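Local coordinates for protein cycloalternan-forming enzyme (Listeria monocytogenes serovar 1/2a, PDB 5F7U) that belongs to glycoside hydrolase family 31, built round a TIM barrel, and carries a family 6 carbohydrate-binding module near its C-terminus, at residues Gln49-Trp55 / Thr77-Leu83; Asp129-Ile134 / His172-Tyr178; Glu873-Phe879 / Asn916-Ala922; Phe969-Ala975 / Phe1044-Ala1048. The protein carries 1 engineered substitution. All blocks are in the same frame, centred on the assembly; numbering follows the deposited sequence.

In the fold
The four contacts follow one another along the chain without touching. Interaction 1 lies in the N-terminal E-set-like domain and interaction 2 joins a loop of the mutarotase-like domain to the hairpin turn of strands 106-129 and 134-140, with centres 56 Å apart. Beyond the TIM barrel, interaction 3 pairs strands of a sandwich and interaction 4 closes a loop of the family 6 carbohydrate-binding module. Interactions 1 and 4 are farthest apart, 89 Å between centres. Interactions 3 and 4 are closest, their nearest atoms about 15 Å apart. Interaction 4 alone contributes a residue to a glycan pocket, Asp970; the side chain of Thr77 in interaction 1 is about 10 Å from another bound glucose.

Interaction 1 of 4, residues Gln49-Trp55 / Thr77-Leu83; sequences QDVWVEW and TYWKADL
Both segments are extended strands running roughly the same way but packed face to face, their axes 8.0 Å apart at closest approach and crossing at -31°. Val51 CA faces Trp79 CA at 7.5 Å and Gln49 CA faces Thr77 CA at 9.4 Å. Apolar contacts fill the gap: Val53 (t) sets CG2 3.5 Å from Ala81 CB and CG1 4.2 Å from Leu83 CD2. This is beta-sandwich packing, as in E-set domains; strand 60-73 pairs with both strands, so one curled sheet folds over itself. In CH-pi contacts, Val51 (t) holds CG2 3.5 Å above the centre of the five-membered ring of Trp79 (chi1 m, chi2 80°), and Leu83 (m, t) lays CD2 4.2 Å over the centre of the six-membered ring of Trp55 (chi1 p). Polar groups meet at one end, where a water donates to Thr77 OG1 (2.6 Å) and weakly to Gln49 OE1 (2.8 Å); Thr42 bonds both Gln49 OE1 and Trp79 NE1, and Thr77 OG1 bonds Asn72.

Interaction 2 of 4, residues Asp129-Ile134 / His172-Tyr178; sequences DNGDSI and HAGKSGY
A tyrosine hydroxyl is tucked into the mouth of a tight loop: Tyr178 (chi1 p, chi2 84°) reaches OH to Asp129 OD1, to which it donates at 2.6 Å. The same OD1 accepts from Gly131 N at 2.9 Å, making an Asx turn, and Ser133 N gives a weak bond to Tyr178 OH at 3.3 Å. Segment 129-134 is the hairpin connection between strands 106-129 and 134-140, closed by Asn130 N to Ser133 O at 2.8 Å. Gly131 sits at phi/psi 92/-40, where a CB would jam against the preceding carbonyl. Segment 172-178, the irregular lead-in to strand 179-182 in the galactose mutarotase-like N-terminal domain of family 31, runs alongside this loop, Asp132 CA and Ser176 CA coming within 4.9 Å; Gly177 centres an inverse gamma turn before Tyr178. Gly174 N donates to Asp132 O at 2.8 Å, and Ser176 OG is 3.0 Å from Gly131 O. Three waters bridge the seam: Gly131 O to Ser176 O (2.7 and 2.9 Å), Asp132 O to Lys175 O (2.9 and 2.7 Å), and Ser133 OG to His172 O (2.7 Å each). The apolar share is slight, Ile134 CD1 lying 3.7 Å from Tyr178 CE1. Because most of the hydrogen bonds and every water bridge involve main-chain groups, the contact depends more on the shape of the two backbones than on particular side chains, Asp129 and Tyr178 excepted.

Interaction 3 of 4, residues Glu873-Phe879 / Asn916-Ala922; sequences ETTMQVF and NLTYVKA
Glu873 opens the contact just before strand 874-879 pairs antiparallel with 917-922 (axes 4.2 Å apart, 158°); its OE2 forms a salt bridge with Lys921 NZ at 3.6 Å, and a water links its OE1 to Lys921 NZ. Thr874 N bonds Ala922 O (3.0 Å) and Ala922 N bonds Thr874 O (2.9 Å). Thr875 opposes Lys921 without such bonds. Met876 (m, m, m) pairs with Val920: Met876 N to Val920 O and Val920 N to Met876 O, 2.8 Å each. Gln877 (m, t) lays CG 4.3 Å over the centre of the Tyr919 ring, while its amide bonds Arg829 and Tyr810. Val878 N to Thr918 O and Thr918 N to Val878 O are again 2.8 Å each. Phe879 (t) CB lies 4.1 Å from Leu917 CD2. Thr874, Met876 and Val878 turn toward strands 862-867 and 929-934 of a second sheet, forming a beta sandwich. Six main-chain bonds thus fix the register; the sandwiched face is largely apolar, the other mixed, with Gln877 and Lys921 (also bonded to Phe902 O) beside Phe879 and Leu917.

Interaction 4 of 4, residues Phe969-Ala975 / Phe1044-Ala1048; sequences FDAEKEA and FDFEA. With GLC (alpha-D-glucopyranose), chain D.
In this family 6 carbohydrate-binding module, a beta sandwich, the loop before strand 975-981 folds over the end of strand 1039-1045. Phe1046 (chi1 t, chi2 -77°) fills the loop's hollow: one ring face is covered by Asp970 O, 3.5 Å from CZ, and by Ala971 N, while CB meets Ala971 O at 3.4 Å. Phe969, with positive phi and psi (54/45) and chi1 t, sets CZ 3.6 Å from Phe1044 O and 3.8 Å from Phe1044 CB. A type II turn spans Ala971-Glu974 (Glu974 N to Ala971 O 3.3 Å), with Lys973 at 71/9. Glu974 (m, t) curls back so that OE1 accepts a weak bond from Ala971 N at 3.3 Å. Glu972 (m, t) extends over Ala1048, OE2 to CB 3.5 Å, and its CA meets Phe1046 O at 3.3 Å. Main chains join through Phe1046 N to Glu974 O (3.1 Å), next to the antiparallel non-hydrogen-bonded pair Ala975-Asp1045 (CA-CA 4.5 Å); a water links Lys973 N (3.0 Å) to Phe1046 O (2.9 Å). The CA-CB bond of Asp970 (chi1 p) is directed away from segment 1044-1048; Asp970 belongs to the glycan pocket, where Gly1053 and Glu1000 bond the glucose and Asp970 OD2 lies 3.3 Å from its C2.

Interaction 1 of 4, residues Gln49-Trp55 / Thr77-Leu83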
# COMPACT_ATOMS: atom_id res chain seq x y z
N GLN A 49 34.90 -26.64 36.55
CA GLN A 49 34.64 -25.26 36.15
C GLN A 49 33.80 -24.56 37.20
O GLN A 49 32.87 -25.15 37.73
CB GLN A 49 33.92 -25.21 34.80
CG GLN A 49 34.79 -25.69 33.65
CD GLN A 49 34.27 -25.30 32.28
OE1 GLN A 49 33.09 -24.96 32.10
NE2 GLN A 49 35.16 -25.35 31.28
N ASP A 50 34.16 -23.31 37.50
CA ASP A 50 33.37 -22.43 38.36
C ASP A 50 32.99 -21.19 37.57
O ASP A 50 33.81 -20.66 36.81
CB ASP A 50 34.18 -21.99 39.58
CG ASP A 50 34.63 -23.15 40.43
OD1 ASP A 50 33.78 -23.98 40.83
OD2 ASP A 50 35.84 -23.23 40.70
N VAL A 51 31.74 -20.77 37.73
CA VAL A 51 31.25 -19.54 37.11
C VAL A 51 30.58 -18.73 38.20
O VAL A 51 29.79 -19.26 39.00
CB VAL A 51 30.27 -19.82 35.93
CG1 VAL A 51 29.67 -18.52 35.38
CG2 VAL A 51 31.00 -20.55 34.83
N TRP A 52 30.93 -17.45 38.25
CA TRP A 52 30.43 -16.58 39.29
C TRP A 52 30.31 -15.15 38.79
O TRP A 52 30.79 -14.81 37.70
CB TRP A 52 31.29 -16.67 40.56
CG TRP A 52 32.63 -16.02 40.45
CD1 TRP A 52 32.97 -14.76 40.88
CD2 TRP A 52 33.81 -16.59 39.88
NE1 TRP A 52 34.30 -14.52 40.62
CE2 TRP A 52 34.85 -15.62 40.01
CE3 TRP A 52 34.12 -17.82 39.29
CZ2 TRP A 52 36.16 -15.84 39.56
CZ3 TRP A 52 35.43 -18.05 38.83
CH2 TRP A 52 36.43 -17.06 38.98
N VAL A 53 29.63 -14.33 39.59
CA VAL A 53 29.38 -12.94 39.21
C VAL A 53 29.93 -12.06 40.33
O VAL A 53 29.61 -12.26 41.50
CB VAL A 53 27.88 -12.67 39.00
CG1 VAL A 53 27.66 -11.22 38.57
CG2 VAL A 53 27.31 -13.64 37.97
N GLU A 54 30.76 -11.09 39.93
CA GLU A 54 31.25 -10.06 40.82
C GLU A 54 30.50 -8.78 40.51
O GLU A 54 30.34 -8.41 39.35
CB GLU A 54 32.75 -9.89 40.63
CG GLU A 54 33.51 -11.13 41.05
CD GLU A 54 35.01 -11.02 40.88
OE1 GLU A 54 35.51 -9.93 40.53
OE2 GLU A 54 35.69 -12.04 41.11
N TRP A 55 30.01 -8.10 41.54
CA TRP A 55 29.03 -7.04 41.28
C TRP A 55 28.88 -6.04 42.41
O TRP A 55 29.28 -6.31 43.55
CB TRP A 55 27.66 -7.65 40.91
CG TRP A 55 26.95 -8.43 41.98
CD1 TRP A 55 27.40 -9.56 42.63
CD2 TRP A 55 25.66 -8.16 42.50
NE1 TRP A 55 26.46 -9.99 43.53
CE2 TRP A 55 25.37 -9.17 43.46
CE3 TRP A 55 24.69 -7.18 42.23
CZ2 TRP A 55 24.17 -9.20 44.18
CZ3 TRP A 55 23.49 -7.21 42.95
CH2 TRP A 55 23.24 -8.22 43.91
N THR A 77 29.19 -25.24 28.03
CA THR A 77 28.30 -25.31 29.18
C THR A 77 27.60 -23.97 29.35
O THR A 77 28.21 -22.90 29.18
CB THR A 77 29.07 -25.67 30.47
OG1 THR A 77 29.73 -26.91 30.27
CG2 THR A 77 28.11 -25.83 31.67
N TYR A 78 26.32 -24.03 29.69
CA TYR A 78 25.51 -22.84 29.90
C TYR A 78 25.09 -22.84 31.35
O TYR A 78 24.74 -23.90 31.91
CB TYR A 78 24.30 -22.83 28.94
CG TYR A 78 24.75 -22.65 27.52
CD1 TYR A 78 25.12 -23.75 26.74
CD2 TYR A 78 24.84 -21.37 26.96
CE1 TYR A 78 25.55 -23.59 25.44
CE2 TYR A 78 25.29 -21.19 25.66
CZ TYR A 78 25.64 -22.30 24.91
OH TYR A 78 26.09 -22.12 23.63
N TRP A 79 25.18 -21.66 31.95
CA TRP A 79 25.01 -21.45 33.38
C TRP A 79 24.02 -20.31 33.63
O TRP A 79 23.91 -19.39 32.80
CB TRP A 79 26.35 -21.02 34.01
CG TRP A 79 27.55 -21.88 33.69
CD1 TRP A 79 28.30 -21.85 32.55
CD2 TRP A 79 28.17 -22.84 34.56
NE1 TRP A 79 29.34 -22.76 32.63
CE2 TRP A 79 29.28 -23.37 33.86
CE3 TRP A 79 27.90 -23.30 35.86
CZ2 TRP A 79 30.12 -24.37 34.40
CZ3 TRP A 79 28.73 -24.29 36.41
CH2 TRP A 79 29.84 -24.80 35.68
N LYS A 80 23.30 -20.37 34.76
CA LYS A 80 22.40 -19.30 35.18
C LYS A 80 22.84 -18.74 36.52
O LYS A 80 23.00 -19.49 37.49
CB LYS A 80 20.95 -19.78 35.29
CG LYS A 80 20.27 -19.96 33.95
CD LYS A 80 18.80 -20.33 34.15
CE LYS A 80 18.09 -20.48 32.80
NZ LYS A 80 17.85 -19.18 32.10
N ALA A 81 23.02 -17.42 36.55
CA ALA A 81 23.31 -16.70 37.79
C ALA A 81 22.11 -15.84 38.14
O ALA A 81 21.63 -15.07 37.29
CB ALA A 81 24.55 -15.83 37.62
N ASP A 82 21.61 -15.99 39.37
CA ASP A 82 20.40 -15.28 39.82
C ASP A 82 20.79 -14.12 40.72
O ASP A 82 21.30 -14.33 41.81
CB ASP A 82 19.47 -16.25 40.56
CG ASP A 82 18.12 -15.63 40.91
OD1 ASP A 82 17.85 -14.46 40.56
OD2 ASP A 82 17.31 -16.34 41.55
N LEU A 83 20.57 -12.89 40.24
CA LEU A 83 20.91 -11.69 41.01
C LEU A 83 19.82 -11.27 41.99
O LEU A 83 20.04 -10.39 42.84
CB LEU A 83 21.24 -10.52 40.07
CG LEU A 83 22.47 -10.64 39.16
CD1 LEU A 83 22.59 -9.37 38.32
CD2 LEU A 83 23.75 -10.86 39.96
O HOH W 1 31.76 -27.36 31.82

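Interaction 2 of 4, residues Asp129-Ile134 / His172-Tyr178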
# COMPACT_ATOMS: atom_id res chain seq x y z
N ASP A 129 0.45 29.86 27.80
CA ASP A 129 0.19 29.98 26.38
C ASP A 129 1.23 30.93 25.80
O ASP A 129 1.25 32.13 26.12
CB ASP A 129 -1.24 30.50 26.13
CG ASP A 129 -1.55 30.66 24.65
OD1 ASP A 129 -0.66 30.46 23.79
OD2 ASP A 129 -2.71 31.01 24.35
N ASN A 130 2.10 30.36 24.98
CA ASN A 130 3.20 31.13 24.39
C ASN A 130 2.91 31.65 22.97
O ASN A 130 3.80 32.17 22.31
CB ASN A 130 4.49 30.31 24.42
CG ASN A 130 4.99 30.06 25.84
OD1 ASN A 130 5.16 28.89 26.26
ND2 ASN A 130 5.20 31.11 26.59
N GLY A 131 1.68 31.49 22.50
CA GLY A 131 1.28 32.07 21.21
C GLY A 131 1.46 31.13 20.03
O GLY A 131 0.59 31.09 19.15
N ASP A 132 2.56 30.38 19.99
CA ASP A 132 2.79 29.40 18.92
C ASP A 132 2.89 27.99 19.51
O ASP A 132 3.26 27.02 18.83
CB ASP A 132 4.08 29.74 18.15
CG ASP A 132 5.34 29.78 19.05
OD1 ASP A 132 5.24 29.63 20.30
OD2 ASP A 132 6.45 29.97 18.50
N SER A 133 2.56 27.90 20.80
CA SER A 133 2.67 26.66 21.57
C SER A 133 2.08 26.88 22.95
O SER A 133 2.14 27.99 23.48
CB SER A 133 4.15 26.25 21.71
OG SER A 133 4.28 25.19 22.64
N ILE A 134 1.56 25.80 23.54
CA ILE A 134 1.02 25.85 24.90
C ILE A 134 1.80 24.86 25.76
O ILE A 134 2.02 23.72 25.34
CB ILE A 134 -0.48 25.50 24.92
CG1 ILE A 134 -1.28 26.49 24.06
CG2 ILE A 134 -1.03 25.48 26.35
CD1 ILE A 134 -2.68 26.00 23.77
N HIS A 172 8.20 22.30 20.07
CA HIS A 172 8.36 23.09 18.84
C HIS A 172 7.20 24.05 18.57
O HIS A 172 6.09 23.85 19.07
CB HIS A 172 8.51 22.14 17.65
CG HIS A 172 9.78 21.34 17.69
ND1 HIS A 172 9.87 20.13 18.34
CD2 HIS A 172 11.01 21.60 17.19
CE1 HIS A 172 11.11 19.67 18.22
NE2 HIS A 172 11.82 20.54 17.53
N ALA A 173 7.49 25.08 17.78
CA ALA A 173 6.46 26.03 17.30
C ALA A 173 5.43 25.36 16.39
O ALA A 173 5.74 24.44 15.66
CB ALA A 173 7.13 27.19 16.55
N GLY A 174 4.19 25.85 16.46
CA GLY A 174 3.16 25.47 15.48
C GLY A 174 2.37 26.72 15.11
O GLY A 174 2.80 27.84 15.39
N LYS A 175 1.21 26.52 14.49
CA LYS A 175 0.31 27.61 14.07
C LYS A 175 -0.20 28.41 15.26
O LYS A 175 -0.35 27.86 16.36
CB LYS A 175 -0.92 27.05 13.36
CG LYS A 175 -0.64 26.14 12.18
CD LYS A 175 -0.23 26.91 10.96
CE LYS A 175 -0.23 25.98 9.77
NZ LYS A 175 0.26 26.69 8.58
N SER A 176 -0.51 29.69 15.03
CA SER A 176 -1.02 30.55 16.09
C SER A 176 -2.54 30.69 16.11
O SER A 176 -3.10 31.30 17.02
CB SER A 176 -0.39 31.95 15.97
OG SER A 176 0.99 31.88 16.26
N GLY A 177 -3.19 30.10 15.11
CA GLY A 177 -4.65 30.25 14.96
C GLY A 177 -5.48 29.42 15.92
O GLY A 177 -6.38 28.70 15.50
N TYR A 178 -5.18 29.51 17.21
CA TYR A 178 -5.98 28.83 18.22
C TYR A 178 -6.44 29.82 19.28
O TYR A 178 -5.89 30.92 19.40
CB TYR A 178 -5.20 27.65 18.84
CG TYR A 178 -3.92 28.06 19.54
CD1 TYR A 178 -3.94 28.51 20.87
CD2 TYR A 178 -2.68 27.98 18.88
CE1 TYR A 178 -2.76 28.90 21.51
CE2 TYR A 178 -1.49 28.35 19.51
CZ TYR A 178 -1.54 28.80 20.83
OH TYR A 178 -0.40 29.18 21.50
O HOH W 2 -1.92 32.07 19.52
O HOH W 3 0.84 25.83 17.77
O HOH W 4 5.19 22.93 21.43

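Interaction 3 of 4, residues Glu873-Phe879 / Asn916-Ala922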
# COMPACT_ATOMS: atom_id res chain seq x y z
N GLU A 873 -6.54 14.82 -30.77
CA GLU A 873 -7.93 14.38 -31.00
C GLU A 873 -8.42 13.66 -29.74
O GLU A 873 -7.66 12.95 -29.08
CB GLU A 873 -7.94 13.45 -32.20
CG GLU A 873 -9.24 12.74 -32.55
CD GLU A 873 -9.06 11.92 -33.83
OE1 GLU A 873 -9.04 12.53 -34.92
OE2 GLU A 873 -8.92 10.68 -33.75
N THR A 874 -9.67 13.88 -29.38
CA THR A 874 -10.24 13.23 -28.20
C THR A 874 -11.52 12.51 -28.57
O THR A 874 -12.27 12.98 -29.41
CB THR A 874 -10.52 14.23 -27.06
OG1 THR A 874 -11.30 15.31 -27.56
CG2 THR A 874 -9.24 14.79 -26.46
N THR A 875 -11.77 11.37 -27.92
CA THR A 875 -13.03 10.66 -28.07
C THR A 875 -13.69 10.54 -26.70
O THR A 875 -13.09 9.98 -25.78
CB THR A 875 -12.83 9.25 -28.66
OG1 THR A 875 -12.17 9.33 -29.94
CG2 THR A 875 -14.17 8.51 -28.82
N MET A 876 -14.89 11.07 -26.55
CA MET A 876 -15.68 10.80 -25.36
C MET A 876 -16.42 9.47 -25.56
O MET A 876 -16.95 9.21 -26.65
CB MET A 876 -16.72 11.90 -25.09
CG MET A 876 -16.21 13.33 -25.03
SD MET A 876 -14.91 13.65 -23.82
CE MET A 876 -15.74 13.26 -22.29
N GLN A 877 -16.49 8.66 -24.51
CA GLN A 877 -17.44 7.55 -24.48
C GLN A 877 -18.40 7.79 -23.33
O GLN A 877 -18.07 7.53 -22.16
CB GLN A 877 -16.75 6.18 -24.31
CG GLN A 877 -15.87 5.75 -25.48
CD GLN A 877 -15.30 4.36 -25.29
OE1 GLN A 877 -15.10 3.89 -24.16
NE2 GLN A 877 -15.02 3.68 -26.41
N VAL A 878 -19.59 8.27 -23.66
CA VAL A 878 -20.56 8.70 -22.65
C VAL A 878 -21.61 7.61 -22.45
O VAL A 878 -22.29 7.21 -23.41
CB VAL A 878 -21.25 10.03 -23.05
CG1 VAL A 878 -22.11 10.56 -21.91
CG2 VAL A 878 -20.24 11.08 -23.48
N PHE A 879 -21.79 7.18 -21.20
CA PHE A 879 -22.81 6.17 -20.84
C PHE A 879 -24.17 6.85 -20.92
O PHE A 879 -24.45 7.77 -20.13
CB PHE A 879 -22.51 5.63 -19.44
CG PHE A 879 -23.29 4.40 -19.04
CD1 PHE A 879 -23.23 3.22 -19.80
CD2 PHE A 879 -24.01 4.38 -17.83
CE1 PHE A 879 -23.91 2.06 -19.39
CE2 PHE A 879 -24.70 3.24 -17.43
CZ PHE A 879 -24.64 2.07 -18.19
N ASN A 916 -23.95 0.61 -24.62
CA ASN A 916 -24.71 1.83 -24.38
C ASN A 916 -23.81 3.04 -24.15
O ASN A 916 -23.94 3.78 -23.17
CB ASN A 916 -25.74 1.62 -23.26
CG ASN A 916 -26.78 0.59 -23.62
OD1 ASN A 916 -27.47 0.71 -24.64
ND2 ASN A 916 -26.90 -0.44 -22.78
N LEU A 917 -22.84 3.20 -25.05
CA LEU A 917 -21.92 4.33 -25.00
C LEU A 917 -22.03 5.16 -26.26
O LEU A 917 -22.00 4.61 -27.36
CB LEU A 917 -20.48 3.84 -24.87
CG LEU A 917 -20.10 3.09 -23.59
CD1 LEU A 917 -18.71 2.50 -23.77
CD2 LEU A 917 -20.12 4.03 -22.39
N THR A 918 -22.17 6.47 -26.07
CA THR A 918 -22.05 7.43 -27.16
C THR A 918 -20.60 7.88 -27.34
O THR A 918 -20.02 8.49 -26.44
CB THR A 918 -22.93 8.67 -26.93
OG1 THR A 918 -24.28 8.25 -26.67
CG2 THR A 918 -22.93 9.54 -28.20
N TYR A 919 -20.05 7.63 -28.53
CA TYR A 919 -18.69 8.10 -28.84
C TYR A 919 -18.80 9.48 -29.46
O TYR A 919 -19.63 9.67 -30.35
CB TYR A 919 -17.99 7.19 -29.85
CG TYR A 919 -17.71 5.73 -29.47
CD1 TYR A 919 -18.39 5.09 -28.43
CD2 TYR A 919 -16.81 4.98 -30.23
CE1 TYR A 919 -18.15 3.75 -28.13
CE2 TYR A 919 -16.58 3.64 -29.95
CZ TYR A 919 -17.25 3.04 -28.90
OH TYR A 919 -17.02 1.72 -28.62
N VAL A 920 -17.97 10.43 -29.01
CA VAL A 920 -17.93 11.77 -29.62
C VAL A 920 -16.47 12.14 -29.90
O VAL A 920 -15.66 12.22 -28.97
CB VAL A 920 -18.58 12.86 -28.72
CG1 VAL A 920 -18.53 14.24 -29.40
CG2 VAL A 920 -20.03 12.51 -28.39
N LYS A 921 -16.14 12.34 -31.18
CA LYS A 921 -14.80 12.75 -31.57
C LYS A 921 -14.73 14.26 -31.74
O LYS A 921 -15.51 14.83 -32.51
CB LYS A 921 -14.37 12.06 -32.87
CG LYS A 921 -12.94 12.36 -33.30
CD LYS A 921 -12.61 11.59 -34.57
CE LYS A 921 -12.31 10.13 -34.31
NZ LYS A 921 -11.77 9.45 -35.53
N ALA A 922 -13.81 14.89 -31.01
CA ALA A 922 -13.50 16.32 -31.15
C ALA A 922 -12.08 16.44 -31.67
O ALA A 922 -11.19 15.72 -31.24
CB ALA A 922 -13.63 17.03 -29.81
O HOH W 5 -9.74 11.10 -36.97
O HOH W 6 -9.51 17.15 -28.78
O HOH W 7 -14.17 14.50 -27.42

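Interaction 4 of 4, residues Phe969-Ala975 / Phe1044-Ala1048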
# COMPACT_ATOMS: atom_id res chain seq x y z
N PHE A 969 -40.96 -15.22 -21.84
CA PHE A 969 -41.36 -14.63 -20.56
C PHE A 969 -42.89 -14.72 -20.41
O PHE A 969 -43.56 -13.76 -20.00
CB PHE A 969 -40.77 -13.19 -20.52
CG PHE A 969 -41.10 -12.38 -19.30
CD1 PHE A 969 -41.28 -12.96 -18.04
CD2 PHE A 969 -41.18 -10.99 -19.41
CE1 PHE A 969 -41.58 -12.17 -16.93
CE2 PHE A 969 -41.45 -10.20 -18.31
CZ PHE A 969 -41.65 -10.79 -17.06
N ASP A 970 -43.43 -15.90 -20.74
CA ASP A 970 -44.86 -16.05 -21.03
C ASP A 970 -45.60 -17.10 -20.21
O ASP A 970 -46.65 -17.61 -20.62
CB ASP A 970 -45.04 -16.31 -22.53
CG ASP A 970 -44.48 -17.66 -22.97
OD1 ASP A 970 -43.49 -18.15 -22.38
OD2 ASP A 970 -45.05 -18.24 -23.92
N ALA A 971 -45.06 -17.43 -19.04
CA ALA A 971 -45.70 -18.40 -18.15
C ALA A 971 -45.71 -17.87 -16.73
O ALA A 971 -44.85 -17.06 -16.36
CB ALA A 971 -44.98 -19.75 -18.22
N GLU A 972 -46.70 -18.29 -15.94
CA GLU A 972 -46.78 -17.90 -14.53
C GLU A 972 -45.51 -18.30 -13.77
O GLU A 972 -44.85 -19.29 -14.13
CB GLU A 972 -48.00 -18.52 -13.86
CG GLU A 972 -49.32 -17.97 -14.37
CD GLU A 972 -50.50 -18.48 -13.57
OE1 GLU A 972 -51.28 -19.28 -14.11
OE2 GLU A 972 -50.64 -18.08 -12.39
N LYS A 973 -45.17 -17.52 -12.74
CA LYS A 973 -43.96 -17.69 -11.91
C LYS A 973 -42.65 -17.33 -12.64
O LYS A 973 -41.54 -17.55 -12.12
CB LYS A 973 -43.91 -19.08 -11.24
CG LYS A 973 -45.13 -19.37 -10.36
CD LYS A 973 -44.99 -20.66 -9.54
CE LYS A 973 -44.17 -20.46 -8.26
NZ LYS A 973 -44.78 -19.52 -7.27
N GLU A 974 -42.77 -16.76 -13.83
CA GLU A 974 -41.64 -16.19 -14.54
C GLU A 974 -41.54 -14.71 -14.21
O GLU A 974 -42.55 -14.00 -14.20
CB GLU A 974 -41.77 -16.41 -16.04
CG GLU A 974 -41.74 -17.89 -16.43
CD GLU A 974 -41.71 -18.14 -17.93
OE1 GLU A 974 -41.83 -17.18 -18.72
OE2 GLU A 974 -41.57 -19.31 -18.34
N ALA A 975 -40.32 -14.26 -13.91
CA ALA A 975 -40.09 -12.87 -13.47
C ALA A 975 -38.74 -12.32 -13.92
O ALA A 975 -37.77 -13.08 -14.09
CB ALA A 975 -40.21 -12.77 -11.95
N PHE A 1044 -40.88 -7.24 -12.94
CA PHE A 1044 -41.83 -7.60 -13.98
C PHE A 1044 -42.19 -9.07 -13.76
O PHE A 1044 -41.31 -9.91 -13.58
CB PHE A 1044 -41.22 -7.40 -15.36
CG PHE A 1044 -41.04 -5.96 -15.73
CD1 PHE A 1044 -39.98 -5.20 -15.22
CD2 PHE A 1044 -41.92 -5.37 -16.64
CE1 PHE A 1044 -39.83 -3.86 -15.58
CE2 PHE A 1044 -41.77 -4.03 -17.01
CZ PHE A 1044 -40.72 -3.27 -16.48
N ASP A 1045 -43.49 -9.35 -13.77
CA ASP A 1045 -44.07 -10.67 -13.52
C ASP A 1045 -44.98 -11.06 -14.67
O ASP A 1045 -45.59 -10.20 -15.29
CB ASP A 1045 -44.96 -10.61 -12.28
CG ASP A 1045 -44.37 -11.32 -11.11
OD1 ASP A 1045 -43.12 -11.39 -10.98
OD2 ASP A 1045 -45.16 -11.81 -10.28
N PHE A 1046 -45.10 -12.37 -14.92
CA PHE A 1046 -46.23 -12.89 -15.70
C PHE A 1046 -47.15 -13.57 -14.71
O PHE A 1046 -46.80 -14.60 -14.14
CB PHE A 1046 -45.75 -13.86 -16.78
CG PHE A 1046 -46.84 -14.32 -17.72
CD1 PHE A 1046 -47.79 -15.28 -17.32
CD2 PHE A 1046 -46.92 -13.80 -19.01
CE1 PHE A 1046 -48.78 -15.71 -18.19
CE2 PHE A 1046 -47.92 -14.23 -19.89
CZ PHE A 1046 -48.84 -15.18 -19.48
N GLU A 1047 -48.31 -12.98 -14.49
CA GLU A 1047 -49.26 -13.55 -13.54
C GLU A 1047 -50.44 -14.18 -14.25
O GLU A 1047 -50.48 -14.21 -15.48
CB GLU A 1047 -49.67 -12.51 -12.51
CG GLU A 1047 -48.49 -12.16 -11.62
CD GLU A 1047 -48.81 -11.21 -10.50
OE1 GLU A 1047 -47.83 -10.81 -9.84
OE2 GLU A 1047 -49.99 -10.87 -10.28
N ALA A 1048 -51.39 -14.71 -13.47
CA ALA A 1048 -52.53 -15.45 -14.03
C ALA A 1048 -53.38 -14.62 -15.00
O ALA A 1048 -53.88 -15.14 -15.99
CB ALA A 1048 -53.38 -16.05 -12.92
C1 GLC D . -44.30 -17.51 -27.18
C2 GLC D . -45.00 -18.87 -27.19
C3 GLC D . -45.83 -19.04 -28.47
C4 GLC D . -46.78 -17.86 -28.70
C5 GLC D . -46.06 -16.51 -28.54
C6 GLC D . -47.01 -15.31 -28.51
O2 GLC D . -44.03 -19.91 -27.03
O3 GLC D . -46.57 -20.27 -28.43
O4 GLC D . -47.37 -17.93 -30.00
O5 GLC D . -45.28 -16.48 -27.33
O6 GLC D . -47.87 -15.39 -27.36
O HOH W 8 -47.15 -15.65 -11.41